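Local structure of kappa-carrageenase (Zobellia galactanivorans, 5OCR) at residues D29-N34 with D278-W283; E103-G108 with K198-Y203. The protein probably hydrolyses the algal polysaccharide kappa-carrageenan through the family 16 glycoside hydrolase domain held in this chain of a longer protein. All coordinates share one frame; numbering follows the deposited sequence. Where two conformers were deposited one is given.

Interaction 1 (D29-N34 with D278-W283); sequences DEFNKN and DYVRVW. With MG (magnesium ion), chain F.
Glu-30 and Arg-281 meet side-on, the carboxylate held by two guanidinium nitrogens: NE of Arg-281 lies 2.8 Å from OE2 of Glu-30, and NH2 bonds to OE1. OE2 is approached through its syn lone pair, and both oxygens sit close to the guanidinium plane, although the two flat groups are turned 30° apart. The Glu-30 chain bends at chi2 (-65°), which folds the carboxylate back toward the strand. One face of the guanidinium lies on the Tyr-279 ring, with CZ of Arg-281 3.5 Å above the ring centre. Beside this pair, Asp-29 and Val-280 form a single antiparallel hydrogen-bonded bridge, N of Asp-29 to O of Val-280 at 2.8 Å and N of Val-280 back to O of Asp-29 at 3.0 Å. On the tightly packed side, CZ of Phe-31 rests 4.0 Å from CG1 of Val-280, and Phe-91 meets the same ring. OD1 of Asp-29 accepts from N of Phe-31, an Asx turn at the start of the loop's bend. The other side is watered: one water donates to OE1 of Glu-30 (2.7 Å) and another binds the magnesium ion, which O of Glu-30 holds at 2.2 Å with O and OD1 of Asp-278 and O of Gly-66. OD2 of Asp-278 makes a salt bridge with NZ of Lys-105. An alanine in place of Arg-281 would probably leave the Glu-30 carboxylate without its charge partner and more able to turn. Three ties thus join loop to strand: the backbone bridge, the ion pair, and the magnesium ion shared with Asp-278 at the corner before it.

Interaction 2 (E103-G108 with K198-Y203); sequences EAKIQG and KDFHIY
Lys-105 and Ile-202 are brought together by their torsions: the lysine has CG anti to its backbone N (chi1 173°) and stays extended, while Ile-202, in the conformer given of two, turns back at chi2 (-59°) and lays CD1 3.4 Å from CB of Lys-105. The other branch, CG2 of Ile-202, lies 3.4 Å from CD of Glu-103. Farther along, the Gln-107 and Phe-200 side chains cross at about a right angle: CB of Gln-107 stands 3.7 Å over the centroid of the Phe-200 ring, 3° off its normal, a CH-pi contact. The backbones form an antiparallel pair, with Ala-104 opposite Tyr-203 and Ile-106 opposite His-201 as hydrogen-bonded pairs. N of Tyr-203 gives a nearly straight bond to O of Ala-104 (2.8 Å). By contrast, N of His-201 reaches O of Ile-106 from above the carbonyl plane, and that oxygen also accepts from a water 2.8 Å away, which touches the Tyr-203 hydroxyl as well. CB of Ile-106 packs 4.0 Å from CE2 of Tyr-203. The chemistry implies a two-sided strand pair in the beta-jellyroll. One face is mostly buried: Ala-104 and Ile-106 pack under Phe-119 of strand 115-122, with polar groups satisfied at its edge, ND1 of His-201 by Asp-217 and the Tyr-203 hydroxyl by the water. On the other, CG and CD of Glu-103 and the lysine chain lie against Ile-202 while the charged ends bond beyond it, OE2 of Glu-103 to OH of Tyr-279 and NZ of Lys-105 to Asp-278.

Overall arrangement
Interactions 1 and 2 lie side by side in the jellyroll, their centres about 12 Å apart, because strands 273-285 and 100-107 are antiparallel neighbours. The sheet's hydrogen bonding carries across from one to the other, N of Arg-281 lying 2.7 Å from O of Glu-103, a probable hydrogen bond. Side chains join them too: OH of Tyr-279 is 2.5 Å from OE2 of Glu-103 and packs 3.4 Å from CD1 of Ile-202. The magnesium ion bound by Glu-30 and Asp-278 belongs to interaction 1; a second lies by Phe-31. The Lys-105 side chain comes within about 7 Å of the former and pairs with OD2 of Asp-278, a second-shell partner of that ligand.

Interaction 1 (D29-N34 with D278-W283)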
loop_
_atom_site.group_PDB
_atom_site.type_symbol
_atom_site.label_atom_id
_atom_site.label_comp_id
_atom_site.label_asym_id
_atom_site.label_seq_id
_atom_site.Cartn_x
_atom_site.Cartn_y
_atom_site.Cartn_z
ATOM N N ASP A 29 8.211 -3.705 13.320
ATOM C CA ASP A 29 9.420 -2.897 13.444
ATOM C C ASP A 29 8.979 -1.556 14.034
ATOM O O ASP A 29 8.054 -0.898 13.475
ATOM C CB ASP A 29 10.061 -2.731 12.051
ATOM C CG ASP A 29 11.576 -2.368 12.116
ATOM O OD1 ASP A 29 11.993 -1.594 13.050
ATOM O OD2 ASP A 29 12.290 -2.827 11.179
ATOM N N GLU A 30 9.625 -1.135 15.124
ATOM C CA GLU A 30 9.360 0.240 15.718
ATOM C C GLU A 30 10.312 1.278 15.135
ATOM O O GLU A 30 10.214 2.475 15.474
ATOM C CB GLU A 30 9.580 0.212 17.224
ATOM C CG GLU A 30 8.722 -0.814 17.940
ATOM C CD GLU A 30 7.226 -0.539 17.879
ATOM O OE1 GLU A 30 6.841 0.654 18.106
ATOM O OE2 GLU A 30 6.392 -1.524 17.728
ATOM N N PHE A 31 11.203 0.824 14.249
ATOM C CA PHE A 31 12.117 1.776 13.544
ATOM C C PHE A 31 12.957 2.620 14.481
ATOM O O PHE A 31 13.312 3.761 14.159
ATOM C CB PHE A 31 11.354 2.659 12.568
ATOM C CG PHE A 31 10.664 1.845 11.467
ATOM C CD1 PHE A 31 11.401 0.978 10.651
ATOM C CD2 PHE A 31 9.256 1.870 11.359
ATOM C CE1 PHE A 31 10.754 0.215 9.678
ATOM C CE2 PHE A 31 8.610 1.047 10.394
ATOM C CZ PHE A 31 9.362 0.219 9.586
ATOM N N ASN A 32 13.297 2.013 15.606
ATOM C CA ASN A 32 14.168 2.704 16.582
ATOM C C ASN A 32 15.621 2.648 16.155
ATOM O O ASN A 32 16.383 3.457 16.643
ATOM C CB ASN A 32 13.955 2.012 17.893
ATOM C CG ASN A 32 12.720 2.562 18.575
ATOM O OD1 ASN A 32 12.302 3.739 18.308
ATOM N ND2 ASN A 32 12.146 1.800 19.425
ATOM N N LYS A 33 15.970 1.780 15.192
ATOM C CA LYS A 33 17.341 1.711 14.678
ATOM C C LYS A 33 17.518 2.506 13.408
ATOM O O LYS A 33 16.737 2.349 12.472
ATOM C CB LYS A 33 17.788 0.324 14.354
ATOM C CG LYS A 33 17.399 -0.741 15.337
ATOM C CD LYS A 33 17.828 -0.360 16.733
ATOM C CE LYS A 33 19.142 -1.051 17.037
ATOM N NZ LYS A 33 18.847 -2.054 18.088
ATOM N N ASN A 34 18.558 3.325 13.346
ATOM C CA ASN A 34 18.747 4.013 12.098
ATOM C C ASN A 34 19.186 3.108 10.932
ATOM O O ASN A 34 18.829 3.439 9.783
ATOM C CB ASN A 34 19.673 5.208 12.232
ATOM C CG ASN A 34 19.189 6.193 13.263
ATOM O OD1 ASN A 34 18.029 6.656 13.250
ATOM N ND2 ASN A 34 20.103 6.550 14.164
ATOM N N ASP A 278 5.933 5.464 11.792
ATOM C CA ASP A 278 6.444 5.325 13.138
ATOM C C ASP A 278 6.570 3.873 13.497
ATOM O O ASP A 278 7.544 3.498 14.162
ATOM C CB ASP A 278 5.473 6.094 14.089
ATOM C CG ASP A 278 6.014 6.238 15.557
ATOM O OD1 ASP A 278 7.199 6.052 15.801
ATOM O OD2 ASP A 278 5.182 6.432 16.444
ATOM N N TYR A 279 5.659 3.016 13.106
ATOM C CA TYR A 279 5.855 1.557 13.371
ATOM C C TYR A 279 4.995 0.763 12.399
ATOM O O TYR A 279 4.045 1.303 11.788
ATOM C CB TYR A 279 5.492 1.198 14.835
ATOM C CG TYR A 279 4.017 1.326 15.200
ATOM C CD1 TYR A 279 3.014 0.478 14.663
ATOM C CD2 TYR A 279 3.637 2.304 16.103
ATOM C CE1 TYR A 279 1.679 0.618 15.045
ATOM C CE2 TYR A 279 2.307 2.479 16.460
ATOM C CZ TYR A 279 1.327 1.616 15.938
ATOM O OH TYR A 279 0.009 1.733 16.314
ATOM N N VAL A 280 5.356 -0.517 12.292
ATOM C CA VAL A 280 4.496 -1.516 11.685
ATOM C C VAL A 280 4.473 -2.661 12.627
ATOM O O VAL A 280 5.533 -3.079 13.191
ATOM C CB VAL A 280 4.913 -1.898 10.268
ATOM C CG1 VAL A 280 6.402 -2.394 10.228
ATOM C CG2 VAL A 280 3.933 -2.968 9.712
ATOM N N ARG A 281 3.284 -3.200 12.842
ATOM C CA ARG A 281 3.128 -4.316 13.801
ATOM C C ARG A 281 2.192 -5.373 13.197
ATOM O O ARG A 281 1.155 -5.060 12.605
ATOM C CB ARG A 281 2.571 -3.848 15.140
ATOM C CG ARG A 281 3.490 -2.878 15.872
ATOM C CD ARG A 281 2.735 -2.282 17.074
ATOM N NE ARG A 281 3.632 -1.305 17.717
ATOM C CZ ARG A 281 3.252 -0.299 18.530
ATOM N NH1 ARG A 281 1.969 -0.130 18.924
ATOM N NH2 ARG A 281 4.175 0.522 19.020
ATOM N N VAL A 282 2.576 -6.637 13.343
ATOM C CA VAL A 282 1.766 -7.749 12.839
ATOM C C VAL A 282 1.542 -8.707 14.031
ATOM O O VAL A 282 2.503 -8.960 14.817
ATOM C CB VAL A 282 2.479 -8.470 11.720
ATOM C CG1 VAL A 282 1.621 -9.648 11.211
ATOM C CG2 VAL A 282 2.701 -7.508 10.584
ATOM N N TRP A 283 0.331 -9.212 14.153
ATOM C CA TRP A 283 0.022 -10.218 15.172
ATOM C C TRP A 283 -0.661 -11.387 14.525
ATOM O O TRP A 283 -1.301 -11.249 13.474
ATOM C CB TRP A 283 -0.940 -9.714 16.256
ATOM C CG TRP A 283 -0.478 -8.548 17.101
ATOM C CD1 TRP A 283 0.024 -8.589 18.406
ATOM C CD2 TRP A 283 -0.493 -7.154 16.711
ATOM N NE1 TRP A 283 0.292 -7.308 18.873
ATOM C CE2 TRP A 283 0.010 -6.391 17.871
ATOM C CE3 TRP A 283 -0.930 -6.447 15.539
ATOM C CZ2 TRP A 283 0.060 -4.992 17.874
ATOM C CZ3 TRP A 283 -0.843 -5.076 15.558
ATOM C CH2 TRP A 283 -0.390 -4.362 16.674
HETATM MG MG MG F . 9.022 4.342 15.835
HETATM O O HOH W 1 7.511 3.222 17.653
HETATM O O HOH W 2 10.090 4.699 17.961
#

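Interaction 2 (E103-G108 with K198-Y203)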
loop_
_atom_site.group_PDB
_atom_site.type_symbol
_atom_site.label_atom_id
_atom_site.label_comp_id
_atom_site.label_asym_id
_atom_site.label_seq_id
_atom_site.Cartn_x
_atom_site.Cartn_y
_atom_site.Cartn_z
ATOM N N GLU A 103 -0.955 -3.544 11.412
ATOM C CA GLU A 103 -1.188 -2.143 11.763
ATOM C C GLU A 103 0.039 -1.327 11.498
ATOM O O GLU A 103 1.170 -1.860 11.741
ATOM C CB GLU A 103 -1.460 -2.164 13.310
ATOM C CG GLU A 103 -1.920 -0.756 13.816
ATOM C CD GLU A 103 -2.267 -0.769 15.324
ATOM O OE1 GLU A 103 -3.375 -1.262 15.636
ATOM O OE2 GLU A 103 -1.429 -0.305 16.137
ATOM N N ALA A 104 -0.129 -0.096 11.014
ATOM C CA ALA A 104 0.973 0.820 10.845
ATOM C C ALA A 104 0.542 2.192 11.202
ATOM O O ALA A 104 -0.639 2.566 11.060
ATOM C CB ALA A 104 1.439 0.712 9.357
ATOM N N LYS A 105 1.483 2.918 11.776
ATOM C CA LYS A 105 1.231 4.354 12.105
ATOM C C LYS A 105 1.978 5.223 11.088
ATOM O O LYS A 105 3.240 5.160 10.940
ATOM C CB LYS A 105 1.627 4.623 13.594
ATOM C CG LYS A 105 1.578 6.144 14.019
ATOM C CD LYS A 105 1.949 6.136 15.505
ATOM C CE LYS A 105 2.170 7.531 15.989
ATOM N NZ LYS A 105 2.710 7.277 17.358
ATOM N N ILE A 106 1.192 5.951 10.310
ATOM C CA ILE A 106 1.709 6.577 9.075
ATOM C C ILE A 106 1.308 8.028 8.952
ATOM O O ILE A 106 0.117 8.404 9.261
ATOM C CB ILE A 106 1.139 5.795 7.829
ATOM C CG1 ILE A 106 1.655 4.322 7.771
ATOM C CG2 ILE A 106 1.452 6.612 6.489
ATOM C CD1 ILE A 106 0.801 3.460 6.813
ATOM N N GLN A 107 2.259 8.861 8.499
ATOM C CA GLN A 107 1.840 10.185 8.068
ATOM C C GLN A 107 2.104 10.314 6.570
ATOM O O GLN A 107 3.115 9.817 6.062
ATOM C CB GLN A 107 2.757 11.203 8.798
ATOM C CG GLN A 107 2.593 12.659 8.277
ATOM C CD GLN A 107 3.266 13.692 9.185
ATOM O OE1 GLN A 107 3.264 13.591 10.451
ATOM N NE2 GLN A 107 3.935 14.645 8.556
ATOM N N GLY A 108 1.189 10.983 5.890
ATOM C CA GLY A 108 1.266 11.106 4.421
ATOM C C GLY A 108 2.285 12.142 3.984
ATOM O O GLY A 108 3.156 12.564 4.724
ATOM N N LYS A 198 -0.891 15.350 7.103
ATOM C CA LYS A 198 -0.306 16.313 8.054
ATOM C C LYS A 198 0.130 15.733 9.380
ATOM O O LYS A 198 0.885 16.399 10.083
ATOM C CB LYS A 198 -1.259 17.467 8.313
ATOM C CG LYS A 198 -1.365 18.330 7.040
ATOM C CD LYS A 198 -0.165 19.268 6.817
ATOM C CE LYS A 198 -0.387 20.139 5.591
ATOM N NZ LYS A 198 -1.488 21.055 5.960
ATOM N N ASP A 199 -0.357 14.552 9.760
ATOM C CA ASP A 199 -0.088 14.003 11.092
ATOM C C ASP A 199 -0.062 12.501 10.962
ATOM O O ASP A 199 -0.583 11.954 9.939
ATOM C CB ASP A 199 -1.176 14.389 12.124
ATOM C CG ASP A 199 -1.432 15.887 12.196
ATOM O OD1 ASP A 199 -2.465 16.394 11.604
ATOM O OD2 ASP A 199 -0.578 16.568 12.762
ATOM N N PHE A 200 0.362 11.824 12.001
ATOM C CA PHE A 200 0.386 10.328 11.983
ATOM C C PHE A 200 -0.947 9.819 12.411
ATOM O O PHE A 200 -1.498 10.295 13.436
ATOM C CB PHE A 200 1.448 9.777 13.022
ATOM C CG PHE A 200 2.857 9.934 12.513
ATOM C CD1 PHE A 200 3.561 11.159 12.717
ATOM C CD2 PHE A 200 3.504 8.892 11.850
ATOM C CE1 PHE A 200 4.847 11.380 12.232
ATOM C CE2 PHE A 200 4.830 9.099 11.334
ATOM C CZ PHE A 200 5.520 10.336 11.576
ATOM N N HIS A 201 -1.411 8.751 11.771
ATOM C CA HIS A 201 -2.595 8.030 12.238
ATOM C C HIS A 201 -2.390 6.574 12.127
ATOM O O HIS A 201 -1.430 6.108 11.498
ATOM C CB HIS A 201 -3.816 8.442 11.347
ATOM C CG HIS A 201 -4.105 9.909 11.486
ATOM N ND1 HIS A 201 -4.963 10.394 12.430
ATOM C CD2 HIS A 201 -3.576 10.996 10.824
ATOM C CE1 HIS A 201 -4.968 11.735 12.359
ATOM N NE2 HIS A 201 -4.123 12.100 11.346
ATOM N N ILE A 202 -3.311 5.799 12.696
ATOM C CA ILE A 202 -3.131 4.347 12.828
ATOM C C ILE A 202 -4.034 3.660 11.867
ATOM O O ILE A 202 -5.276 3.882 11.922
ATOM C CB ILE A 202 -3.537 3.879 14.264
ATOM C CG1 ILE A 202 -2.838 4.704 15.338
ATOM C CG2 ILE A 202 -3.277 2.374 14.447
ATOM C CD1 ILE A 202 -1.341 4.686 15.331
ATOM N N TYR A 203 -3.434 2.830 11.010
ATOM C CA TYR A 203 -4.192 2.137 9.974
ATOM C C TYR A 203 -4.087 0.666 10.252
ATOM O O TYR A 203 -2.969 0.116 10.300
ATOM C CB TYR A 203 -3.654 2.535 8.565
ATOM C CG TYR A 203 -3.753 4.018 8.297
ATOM C CD1 TYR A 203 -5.002 4.594 7.884
ATOM C CD2 TYR A 203 -2.658 4.868 8.581
ATOM C CE1 TYR A 203 -5.056 5.917 7.645
ATOM C CE2 TYR A 203 -2.750 6.260 8.383
ATOM C CZ TYR A 203 -4.002 6.741 7.924
ATOM O OH TYR A 203 -4.206 8.045 7.661
HETATM O O HOH W 3 -1.985 9.683 8.027
#